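Local atomic coordinates of mutual gliding-motility protein MglA (Myxococcus xanthus, PDB entry 5YMX), a protein that belongs to the Ras-like small G proteins, with a P-loop fold akin to the ADP-ribosylation factors, and is modelled here with GDP bound. Residues V100-S105 and Q139-D144; S105-M110 and N147-E152; F56-P61 and R73-T78. All coordinates share one frame; numbering follows the deposited sequence. Where two conformers were deposited one is given.

Interaction 1 (V100-S105 and Q139-D144); sequences VFVADS and QYNKRD. With GDP (guanosine-5'-diphosphate), chain C.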
loop_
_atom_site.group_PDB
_atom_site.type_symbol
_atom_site.label_atom_id
_atom_site.label_comp_id
_atom_site.label_asym_id
_atom_site.label_seq_id
_atom_site.Cartn_x
_atom_site.Cartn_y
_atom_site.Cartn_z
ATOM N N VAL A 100 1.340 2.538 -0.309
ATOM C CA VAL A 100 1.527 3.071 1.037
ATOM C C VAL A 100 2.950 2.731 1.425
ATOM O O VAL A 100 3.302 1.552 1.495
ATOM C CB VAL A 100 0.552 2.453 2.053
ATOM C CG1 VAL A 100 0.884 2.942 3.466
ATOM C CG2 VAL A 100 -0.890 2.767 1.673
ATOM N N PHE A 101 3.780 3.752 1.651
ATOM C CA PHE A 101 5.105 3.518 2.211
ATOM C C PHE A 101 4.998 3.603 3.726
ATOM O O PHE A 101 4.605 4.646 4.263
ATOM C CB PHE A 101 6.160 4.497 1.690
ATOM C CG PHE A 101 7.552 4.158 2.163
ATOM C CD1 PHE A 101 8.322 3.234 1.475
ATOM C CD2 PHE A 101 8.075 4.717 3.326
ATOM C CE1 PHE A 101 9.600 2.904 1.917
ATOM C CE2 PHE A 101 9.346 4.374 3.776
ATOM C CZ PHE A 101 10.114 3.485 3.059
ATOM N N VAL A 102 5.321 2.507 4.405
ATOM C CA VAL A 102 5.293 2.452 5.866
ATOM C C VAL A 102 6.719 2.639 6.355
ATOM O O VAL A 102 7.583 1.801 6.083
ATOM C CB VAL A 102 4.680 1.137 6.377
ATOM C CG1 VAL A 102 4.680 1.127 7.912
ATOM C CG2 VAL A 102 3.261 0.929 5.806
ATOM N N ALA A 103 6.972 3.753 7.039
ATOM C CA ALA A 103 8.276 4.030 7.612
ATOM C C ALA A 103 8.297 3.634 9.083
ATOM O O ALA A 103 7.352 3.904 9.837
ATOM C CB ALA A 103 8.593 5.519 7.500
ATOM N N ASP A 104 9.387 3.012 9.501
ATOM C CA ASP A 104 9.594 2.708 10.906
ATOM C C ASP A 104 10.224 3.938 11.549
ATOM O O ASP A 104 11.338 4.325 11.188
ATOM C CB ASP A 104 10.520 1.498 10.991
ATOM C CG ASP A 104 10.693 0.984 12.398
ATOM O OD1 ASP A 104 10.796 1.810 13.333
ATOM O OD2 ASP A 104 10.754 -0.254 12.570
ATOM N N SER A 105 9.510 4.567 12.487
ATOM C CA SER A 105 9.971 5.854 13.006
ATOM C C SER A 105 11.205 5.756 13.892
ATOM O O SER A 105 11.767 6.797 14.242
ATOM C CB SER A 105 8.862 6.561 13.787
ATOM O OG SER A 105 7.793 6.906 12.922
ATOM N N GLN A 139 3.185 6.581 5.655
ATOM C CA GLN A 139 2.802 6.390 7.046
ATOM C C GLN A 139 4.054 6.381 7.903
ATOM O O GLN A 139 4.983 5.620 7.633
ATOM C CB GLN A 139 2.065 5.060 7.205
ATOM C CG GLN A 139 1.622 4.794 8.649
ATOM C CD GLN A 139 1.012 3.423 8.795
ATOM O OE1 GLN A 139 1.677 2.489 9.223
ATOM N NE2 GLN A 139 -0.266 3.294 8.426
ATOM N N TYR A 140 4.081 7.232 8.930
ATOM C CA TYR A 140 5.157 7.211 9.922
ATOM C C TYR A 140 4.646 6.358 11.072
ATOM O O TYR A 140 3.844 6.821 11.893
ATOM C CB TYR A 140 5.493 8.617 10.405
ATOM C CG TYR A 140 5.854 9.589 9.303
ATOM C CD1 TYR A 140 6.584 9.181 8.186
ATOM C CD2 TYR A 140 5.463 10.911 9.375
ATOM C CE1 TYR A 140 6.910 10.082 7.181
ATOM C CE2 TYR A 140 5.795 11.813 8.391
ATOM C CZ TYR A 140 6.518 11.396 7.295
ATOM O OH TYR A 140 6.840 12.293 6.306
ATOM N N ASN A 141 5.057 5.091 11.092
ATOM C CA ASN A 141 4.545 4.116 12.043
ATOM C C ASN A 141 5.440 4.061 13.289
ATOM O O ASN A 141 6.568 4.561 13.302
ATOM C CB ASN A 141 4.426 2.741 11.374
ATOM C CG ASN A 141 3.657 1.750 12.212
ATOM O OD1 ASN A 141 2.685 2.112 12.890
ATOM N ND2 ASN A 141 4.085 0.493 12.186
ATOM N N LYS A 142 4.934 3.421 14.347
ATOM C CA LYS A 142 5.666 3.254 15.606
ATOM C C LYS A 142 5.868 4.586 16.318
ATOM O O LYS A 142 6.886 4.800 16.988
ATOM C CB LYS A 142 6.988 2.492 15.425
ATOM C CG LYS A 142 6.861 1.231 14.555
ATOM C CD LYS A 142 8.001 0.256 14.787
ATOM C CE LYS A 142 7.856 -0.998 13.949
ATOM N NZ LYS A 142 9.035 -1.900 14.093
ATOM N N ARG A 143 4.877 5.480 16.212
ATOM C CA ARG A 143 4.962 6.764 16.898
ATOM C C ARG A 143 4.998 6.609 18.413
ATOM O O ARG A 143 5.360 7.563 19.110
ATOM C CB ARG A 143 3.773 7.659 16.523
ATOM C CG ARG A 143 3.588 7.910 15.022
ATOM C CD ARG A 143 4.857 8.456 14.362
ATOM N NE ARG A 143 5.275 9.713 14.979
ATOM C CZ ARG A 143 6.521 10.174 14.977
ATOM N NH1 ARG A 143 7.483 9.475 14.397
ATOM N NH2 ARG A 143 6.817 11.324 15.574
ATOM N N ASP A 144 4.632 5.435 18.934
ATOM C CA ASP A 144 4.581 5.196 20.371
ATOM C C ASP A 144 5.957 5.004 20.993
ATOM O O ASP A 144 6.092 5.151 22.211
ATOM C CB ASP A 144 3.746 3.940 20.651
ATOM C CG ASP A 144 4.304 2.702 19.959
ATOM O OD1 ASP A 144 4.481 2.730 18.722
ATOM O OD2 ASP A 144 4.576 1.694 20.640
HETATM P PB GDP C . 6.462 -6.133 8.460
HETATM O O1B GDP C . 5.213 -6.842 8.003
HETATM O O2B GDP C . 7.702 -6.957 8.293
HETATM O O3B GDP C . 6.610 -4.754 7.889
HETATM O O3A GDP C . 6.345 -5.861 10.063
HETATM P PA GDP C . 5.234 -6.356 11.136
HETATM O O1A GDP C . 5.280 -7.849 11.228
HETATM O O2A GDP C . 3.898 -5.724 10.881
HETATM O "O5'" GDP C . 5.811 -5.706 12.479
HETATM C "C5'" GDP C . 7.079 -6.101 13.013
HETATM C "C4'" GDP C . 7.064 -5.941 14.531
HETATM O "O4'" GDP C . 6.879 -4.563 14.878
HETATM C "C3'" GDP C . 5.941 -6.707 15.208
HETATM O "O3'" GDP C . 6.444 -7.183 16.466
HETATM C "C2'" GDP C . 4.892 -5.644 15.451
HETATM O "O2'" GDP C . 4.053 -5.948 16.568
HETATM C "C1'" GDP C . 5.751 -4.433 15.739
HETATM N N9 GDP C . 5.061 -3.175 15.423
HETATM C C8 GDP C . 4.426 -2.872 14.261
HETATM N N7 GDP C . 3.911 -1.616 14.323
HETATM C C5 GDP C . 4.269 -1.108 15.528
HETATM C C6 GDP C . 4.066 0.161 16.231
HETATM O O6 GDP C . 3.432 1.094 15.703
HETATM N N1 GDP C . 4.584 0.274 17.463
HETATM C C2 GDP C . 5.273 -0.698 18.077
HETATM N N2 GDP C . 5.754 -0.467 19.323
HETATM N N3 GDP C . 5.501 -1.901 17.496
HETATM C C4 GDP C . 5.025 -2.133 16.243
#

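Interaction 2 (S105-M110 and N147-E152); sequences SQIERM and NAVTVE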
loop_
_atom_site.group_PDB
_atom_site.type_symbol
_atom_site.label_atom_id
_atom_site.label_comp_id
_atom_site.label_asym_id
_atom_site.label_seq_id
_atom_site.Cartn_x
_atom_site.Cartn_y
_atom_site.Cartn_z
ATOM N N SER A 105 9.510 4.567 12.487
ATOM C CA SER A 105 9.971 5.854 13.006
ATOM C C SER A 105 11.205 5.756 13.892
ATOM O O SER A 105 11.767 6.797 14.242
ATOM C CB SER A 105 8.862 6.561 13.787
ATOM O OG SER A 105 7.793 6.906 12.922
ATOM N N GLN A 106 11.625 4.562 14.287
ATOM C CA GLN A 106 12.797 4.454 15.152
ATOM C C GLN A 106 14.044 4.995 14.462
ATOM O O GLN A 106 14.305 4.698 13.294
ATOM C CB GLN A 106 13.040 2.997 15.524
ATOM C CG GLN A 106 11.921 2.380 16.320
ATOM C CD GLN A 106 12.164 0.923 16.571
ATOM O OE1 GLN A 106 12.681 0.542 17.621
ATOM N NE2 GLN A 106 11.810 0.091 15.597
ATOM N N ILE A 107 14.845 5.760 15.210
ATOM C CA ILE A 107 16.069 6.303 14.626
ATOM C C ILE A 107 16.932 5.189 14.047
ATOM O O ILE A 107 17.555 5.356 12.996
ATOM C CB ILE A 107 16.835 7.161 15.651
ATOM C CG1 ILE A 107 18.139 7.698 15.051
ATOM C CG2 ILE A 107 17.160 6.351 16.899
ATOM C CD1 ILE A 107 17.948 8.648 13.894
ATOM N N GLU A 108 16.978 4.032 14.717
ATOM C CA GLU A 108 17.827 2.935 14.257
ATOM C C GLU A 108 17.401 2.390 12.901
ATOM O O GLU A 108 18.177 1.672 12.267
ATOM C CB GLU A 108 17.839 1.798 15.287
ATOM C CG GLU A 108 18.433 2.176 16.642
ATOM C CD GLU A 108 17.398 2.664 17.647
ATOM O OE1 GLU A 108 16.269 3.018 17.246
ATOM O OE2 GLU A 108 17.725 2.683 18.854
ATOM N N ARG A 109 16.189 2.699 12.453
ATOM C CA ARG A 109 15.678 2.197 11.185
ATOM C C ARG A 109 15.591 3.283 10.125
ATOM O O ARG A 109 15.075 3.027 9.031
ATOM C CB ARG A 109 14.313 1.532 11.389
ATOM C CG ARG A 109 14.345 0.284 12.277
ATOM C CD ARG A 109 15.251 -0.798 11.675
ATOM N NE ARG A 109 14.597 -1.542 10.599
ATOM C CZ ARG A 109 15.243 -2.258 9.682
ATOM N NH1 ARG A 109 16.573 -2.313 9.674
ATOM N NH2 ARG A 109 14.544 -2.914 8.761
ATOM N N MET A 110 16.076 4.491 10.420
ATOM C CA MET A 110 15.936 5.580 9.455
ATOM C C MET A 110 16.713 5.308 8.171
ATOM O O MET A 110 16.204 5.575 7.077
ATOM C CB MET A 110 16.299 6.926 10.084
ATOM C CG MET A 110 15.212 7.459 11.006
ATOM S SD MET A 110 13.633 7.745 10.168
ATOM C CE MET A 110 14.026 9.186 9.190
ATOM N N ASN A 147 12.203 6.059 21.023
ATOM C CA ASN A 147 13.228 6.325 20.028
ATOM C C ASN A 147 12.652 6.718 18.673
ATOM O O ASN A 147 13.395 6.768 17.688
ATOM C CB ASN A 147 14.169 5.119 19.891
ATOM C CG ASN A 147 13.423 3.810 19.641
ATOM O OD1 ASN A 147 12.318 3.597 20.146
ATOM N ND2 ASN A 147 14.043 2.914 18.885
ATOM N N ALA A 148 11.357 7.009 18.599
ATOM C CA ALA A 148 10.764 7.481 17.359
ATOM C C ALA A 148 11.170 8.930 17.123
ATOM O O ALA A 148 11.025 9.775 18.015
ATOM C CB ALA A 148 9.240 7.382 17.450
ATOM N N VAL A 149 11.677 9.224 15.924
ATOM C CA VAL A 149 12.059 10.592 15.608
ATOM C C VAL A 149 10.813 11.427 15.320
ATOM O O VAL A 149 9.749 10.912 14.961
ATOM C CB VAL A 149 13.079 10.656 14.451
ATOM C CG1 VAL A 149 14.275 9.746 14.727
ATOM C CG2 VAL A 149 12.429 10.298 13.151
ATOM N N THR A 150 10.944 12.740 15.496
ATOM C CA THR A 150 9.800 13.618 15.289
ATOM C C THR A 150 9.333 13.562 13.837
ATOM O O THR A 150 10.080 13.204 12.923
ATOM C CB THR A 150 10.179 15.065 15.589
ATOM O OG1 THR A 150 11.358 15.390 14.840
ATOM C CG2 THR A 150 10.399 15.292 17.105
ATOM N N VAL A 151 8.075 13.953 13.633
ATOM C CA VAL A 151 7.558 14.098 12.275
ATOM C C VAL A 151 8.461 15.008 11.454
ATOM O O VAL A 151 8.722 14.753 10.272
ATOM C CB VAL A 151 6.104 14.605 12.308
ATOM C CG1 VAL A 151 5.609 14.898 10.894
ATOM C CG2 VAL A 151 5.208 13.582 12.989
ATOM N N GLU A 152 8.955 16.085 12.070
ATOM C CA GLU A 152 9.853 17.004 11.375
ATOM C C GLU A 152 11.052 16.269 10.794
ATOM O O GLU A 152 11.425 16.483 9.636
ATOM C CB GLU A 152 10.327 18.098 12.334
ATOM C CG GLU A 152 9.209 18.955 12.905
ATOM C CD GLU A 152 8.835 18.576 14.328
ATOM O OE1 GLU A 152 8.966 19.430 15.240
ATOM O OE2 GLU A 152 8.407 17.424 14.540
#

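Interaction 3 (F56-P61 and R73-T78); sequences FFDFLP and RFHLYT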
loop_
_atom_site.group_PDB
_atom_site.type_symbol
_atom_site.label_atom_id
_atom_site.label_comp_id
_atom_site.label_asym_id
_atom_site.label_seq_id
_atom_site.Cartn_x
_atom_site.Cartn_y
_atom_site.Cartn_z
ATOM N N PHE A 56 -1.681 -10.988 1.388
ATOM C CA PHE A 56 -2.651 -10.161 0.683
ATOM C C PHE A 56 -4.070 -10.595 1.001
ATOM O O PHE A 56 -4.316 -11.707 1.472
ATOM C CB PHE A 56 -2.409 -10.121 -0.840
ATOM C CG PHE A 56 -2.554 -11.448 -1.523
ATOM C CD1 PHE A 56 -1.517 -12.372 -1.521
ATOM C CD2 PHE A 56 -3.726 -11.764 -2.197
ATOM C CE1 PHE A 56 -1.649 -13.593 -2.191
ATOM C CE2 PHE A 56 -3.858 -12.984 -2.861
ATOM C CZ PHE A 56 -2.819 -13.893 -2.853
ATOM N N PHE A 57 -5.000 -9.694 0.717
ATOM C CA PHE A 57 -6.420 -10.023 0.727
ATOM C C PHE A 57 -7.173 -8.982 -0.085
ATOM O O PHE A 57 -6.638 -7.930 -0.439
ATOM C CB PHE A 57 -6.988 -10.117 2.152
ATOM C CG PHE A 57 -7.066 -8.801 2.877
ATOM C CD1 PHE A 57 -5.958 -8.285 3.541
ATOM C CD2 PHE A 57 -8.263 -8.094 2.939
ATOM C CE1 PHE A 57 -6.039 -7.074 4.240
ATOM C CE2 PHE A 57 -8.354 -6.901 3.648
ATOM C CZ PHE A 57 -7.243 -6.394 4.302
ATOM N N ASP A 58 -8.440 -9.273 -0.353
ATOM C CA ASP A 58 -9.282 -8.320 -1.053
ATOM C C ASP A 58 -10.603 -8.129 -0.319
ATOM O O ASP A 58 -11.036 -8.969 0.472
ATOM C CB ASP A 58 -9.497 -8.694 -2.541
ATOM C CG ASP A 58 -10.311 -9.958 -2.721
ATOM O OD1 ASP A 58 -11.544 -9.916 -2.523
ATOM O OD2 ASP A 58 -9.720 -10.993 -3.083
ATOM N N PHE A 59 -11.224 -6.985 -0.573
ATOM C CA PHE A 59 -12.521 -6.708 0.025
ATOM C C PHE A 59 -13.263 -5.693 -0.834
ATOM O O PHE A 59 -12.656 -4.905 -1.567
ATOM C CB PHE A 59 -12.404 -6.220 1.480
ATOM C CG PHE A 59 -11.739 -4.885 1.619
ATOM C CD1 PHE A 59 -10.363 -4.771 1.533
ATOM C CD2 PHE A 59 -12.492 -3.737 1.830
ATOM C CE1 PHE A 59 -9.744 -3.527 1.655
ATOM C CE2 PHE A 59 -11.884 -2.496 1.949
ATOM C CZ PHE A 59 -10.506 -2.392 1.860
ATOM N N LEU A 60 -14.586 -5.738 -0.739
ATOM C CA LEU A 60 -15.466 -4.893 -1.542
ATOM C C LEU A 60 -16.232 -4.010 -0.573
ATOM O O LEU A 60 -17.250 -4.447 -0.012
ATOM C CB LEU A 60 -16.432 -5.775 -2.334
ATOM C CG LEU A 60 -17.354 -5.136 -3.373
ATOM C CD1 LEU A 60 -16.566 -4.722 -4.597
ATOM C CD2 LEU A 60 -18.487 -6.089 -3.759
ATOM N N PRO A 61 -15.791 -2.775 -0.328
ATOM C CA PRO A 61 -16.444 -1.964 0.714
ATOM C C PRO A 61 -17.878 -1.615 0.336
ATOM O O PRO A 61 -18.157 -1.203 -0.790
ATOM C CB PRO A 61 -15.556 -0.715 0.814
ATOM C CG PRO A 61 -14.739 -0.693 -0.427
ATOM C CD PRO A 61 -14.628 -2.100 -0.935
ATOM N N ARG A 73 -13.270 -3.071 -5.901
ATOM C CA ARG A 73 -12.735 -4.050 -4.968
ATOM C C ARG A 73 -11.269 -3.725 -4.738
ATOM O O ARG A 73 -10.513 -3.563 -5.700
ATOM C CB ARG A 73 -12.855 -5.460 -5.561
ATOM C CG ARG A 73 -12.324 -6.566 -4.641
ATOM C CD ARG A 73 -12.569 -7.961 -5.206
ATOM N NE ARG A 73 -13.998 -8.256 -5.313
ATOM C CZ ARG A 73 -14.750 -8.651 -4.292
ATOM N NH1 ARG A 73 -14.209 -8.806 -3.089
ATOM N NH2 ARG A 73 -16.043 -8.890 -4.466
ATOM N N PHE A 74 -10.869 -3.624 -3.474
ATOM C CA PHE A 74 -9.498 -3.281 -3.117
ATOM C C PHE A 74 -8.736 -4.530 -2.716
ATOM O O PHE A 74 -9.247 -5.370 -1.972
ATOM C CB PHE A 74 -9.466 -2.243 -1.988
ATOM C CG PHE A 74 -9.863 -0.877 -2.447
ATOM C CD1 PHE A 74 -8.942 -0.056 -3.079
ATOM C CD2 PHE A 74 -11.169 -0.432 -2.303
ATOM C CE1 PHE A 74 -9.309 1.200 -3.537
ATOM C CE2 PHE A 74 -11.536 0.824 -2.758
ATOM C CZ PHE A 74 -10.604 1.636 -3.370
ATOM N N HIS A 75 -7.509 -4.652 -3.224
ATOM C CA HIS A 75 -6.632 -5.770 -2.912
ATOM C C HIS A 75 -5.400 -5.180 -2.253
ATOM O O HIS A 75 -4.706 -4.370 -2.872
ATOM C CB HIS A 75 -6.199 -6.491 -4.192
ATOM C CG HIS A 75 -7.323 -7.055 -5.000
ATOM N ND1 HIS A 75 -7.436 -8.403 -5.262
ATOM C CD2 HIS A 75 -8.356 -6.456 -5.642
ATOM C CE1 HIS A 75 -8.504 -8.612 -6.007
ATOM N NE2 HIS A 75 -9.081 -7.449 -6.251
ATOM N N LEU A 76 -5.131 -5.573 -1.017
ATOM C CA LEU A 76 -3.982 -5.068 -0.270
ATOM C C LEU A 76 -2.887 -6.123 -0.293
ATOM O O LEU A 76 -3.142 -7.292 0.029
ATOM C CB LEU A 76 -4.352 -4.723 1.176
ATOM C CG LEU A 76 -5.570 -3.829 1.421
ATOM C CD1 LEU A 76 -5.545 -3.322 2.851
ATOM C CD2 LEU A 76 -5.676 -2.673 0.437
ATOM N N TYR A 77 -1.670 -5.707 -0.661
ATOM C CA TYR A 77 -0.547 -6.622 -0.846
ATOM C C TYR A 77 0.685 -6.116 -0.110
ATOM O O TYR A 77 0.961 -4.913 -0.103
ATOM C CB TYR A 77 -0.143 -6.698 -2.338
ATOM C CG TYR A 77 -0.947 -7.668 -3.163
ATOM C CD1 TYR A 77 -2.237 -7.362 -3.580
ATOM C CD2 TYR A 77 -0.416 -8.894 -3.520
ATOM C CE1 TYR A 77 -2.969 -8.266 -4.340
ATOM C CE2 TYR A 77 -1.142 -9.807 -4.269
ATOM C CZ TYR A 77 -2.418 -9.487 -4.668
ATOM O OH TYR A 77 -3.134 -10.402 -5.415
ATOM N N THR A 78 1.469 -7.042 0.436
ATOM C CA THR A 78 2.765 -6.678 0.984
ATOM C C THR A 78 3.693 -7.878 0.956
ATOM O O THR A 78 3.251 -9.030 0.903
ATOM C CB THR A 78 2.630 -6.115 2.409
ATOM O OG1 THR A 78 3.803 -5.366 2.742
ATOM C CG2 THR A 78 2.447 -7.218 3.463
#

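Interaction 1 (V100-S105 and Q139-D144)
Three backbone hydrogen bonds zip Val100-Asp104 to Gln139-Asn141 as parallel strands: Gln139 N gives to Phe101 O, Ala103 N to Gln139 O at 2.8 Å, and Asn141 N to Ala103 O. A fourth, longer one follows at the end, where Asn141 O takes both N and OG of Ser105, from opposite faces of the carbonyl plane; the hydroxyl bond is the shorter, Ser105 OG to Asn141 O 2.7 Å. The same hydroxyl accepts from Arg143, whose NH1 lies 3.0 Å from Ser105 OG with the oxygen in the guanidinium plane. The arginine chain reaches back to it by bending at chi2 and chi3, and its NH1 also bonds Val149 O.

The charged pair is Asp104 and Lys142. Lys142 NZ sits 2.8 Å from Asp104 OD2, above the carboxylate plane, and also gives to Leu22 O. Extended beyond CG, the lysine runs over one face of the guanine, its CG 3.4 Å from C6 of GDP.

Apolar contact is modest: Val102 CG1 lies 3.8 Å from Asn141 CB, and Ala103 CB meets the edge of the Tyr140 ring.

GDP is read by the second segment. Asn141 ND2 gives to N7 at 3.0 Å while also bonding Cys23 O, and Asp144 takes guanine N1 on OD1 (2.8 Å) and N2 on OD2. Asn-Lys-Arg-Asp is thus the NKxD motif of small G proteins, and its paired carboxylate bonds select guanine, while the serine and the salt bridge probably help hold the loop that presents them.

Interaction 2 (S105-M110 and N147-E152)
Ser105-Ile107 and Asn147-Val149 meet through a single backbone bridge, Gln106 opposite Ala148 with CA atoms 4.3 Å apart, closed by Val149 N to Ser105 O and by Ile107 N to Asn147 O, both 3.0 Å long. The same two oxygens also receive CA-H...O contacts, Ser105 O from Ala148 CA and Asn147 O from Gln106 CA.

The polar side chains gather on one nitrogen. Asn147 ND2 gives one bond to Glu108 OE1 at 2.8 Å and another to Gln106 OE1 at 3.0 Å, and both acceptors lie close to its amide plane, so the two bonds fix the rotation of the amide. Their approaches differ. Glu108 OE1 is met on the syn side of its carboxylate, which is turned 72° from the amide; the glutamate gets there by a bend at chi2. Gln106 presents its oxygen with its own amide nearly perpendicular to that of Asn147, 88° between the planes, while its NE2 bonds Asp104 OD1. Asn147 reaches both because its CG stands between the backbone N and the carbonyl carbon (chi1 53°).

Val149 supplies the apolar half by splitting its methyls. CG1 packs 3.8 Å from Ile107 CB, the two side chains crossing at about a right angle; CG2 lies 4.1 Å from Met110 SD in one conformer, a less certain contact because Met110 was modelled in two. Met154 of helix 151-158 also packs on Val149. Beside the bridge, Ser105 CB and Ala148 CB are in van der Waals contact.

Thr150 then caps the following helix, its OG1 bonding Glu153 N. The join is one between two connecting loops of a Ras-like alpha/beta domain: the turn that leads from strand 98-104 into helix 110-126, and the loop that follows the NKxD motif into helix 151-158.

Interaction 3 (F56-P61 and R73-T78)
Phe56 lies alongside Tyr77 on one face of an antiparallel ladder. CB stands over the centre of the tyrosine ring, 3.5 Å from the centroid, as a CH-pi contact, and also lies close to Leu76 O. CG comes next, 3.5 Å from Tyr77 CE2 above the ring rim. Beyond it, CD1 stays near Tyr77 CE2 while CD2 is 3.5 Å from Tyr77 OH, with Phe56 CE2 also near that oxygen. Chi1 of 63° sets CG between the backbone N and the carbonyl carbon, which brings the phenyl beside the phenol; the planes are within 1° of parallel but slid so far that the rings barely overlap. Lys14 makes a cation-pi contact with Tyr77.

Further along this side, Asp58 CB sits over one face of the His75 ring, 3.5 Å from its centroid, another CH-pi contact, and Asp58 OD1 receives Arg73 NH1 at 2.9 Å in a salt bridge. The carboxylate and guanidinium planes are nearly perpendicular. Arg73 NE has a second acid partner in Glu10, and Leu60 CB lies over one guanidinium face.

The other face is apolar: Phe57 CZ lies 3.8 Å from Leu76 CD1, and Phe59 CE1 touches Phe74 CB. Helices 25-34 and 176-193 pack against this side. Paired backbone bonds join Phe57 with Leu76 and Phe59 with Phe74, in the antiparallel beta hairpin that precedes the switch II region in Ras-like G proteins.

In the fold
From the N terminus, interaction 3 comes first: strand 53-59 turns back through an eleven-residue connection into strand 71-78, closing a hairpin at one side of the central sheet. The chain then runs through helix 86-92 into strand 98-104, where interaction 1 opens and closes across helix 110-126 as a parallel beta-alpha-beta crossover. Interaction 2 starts at Ser105, shared with interaction 1, and ends beyond Asp144, so the two cross along the chain. Together they tie the guanine end of the nucleotide site to helix 151-158. Interactions 1 and 3 reach the same sheet, their centres about 20 Å apart.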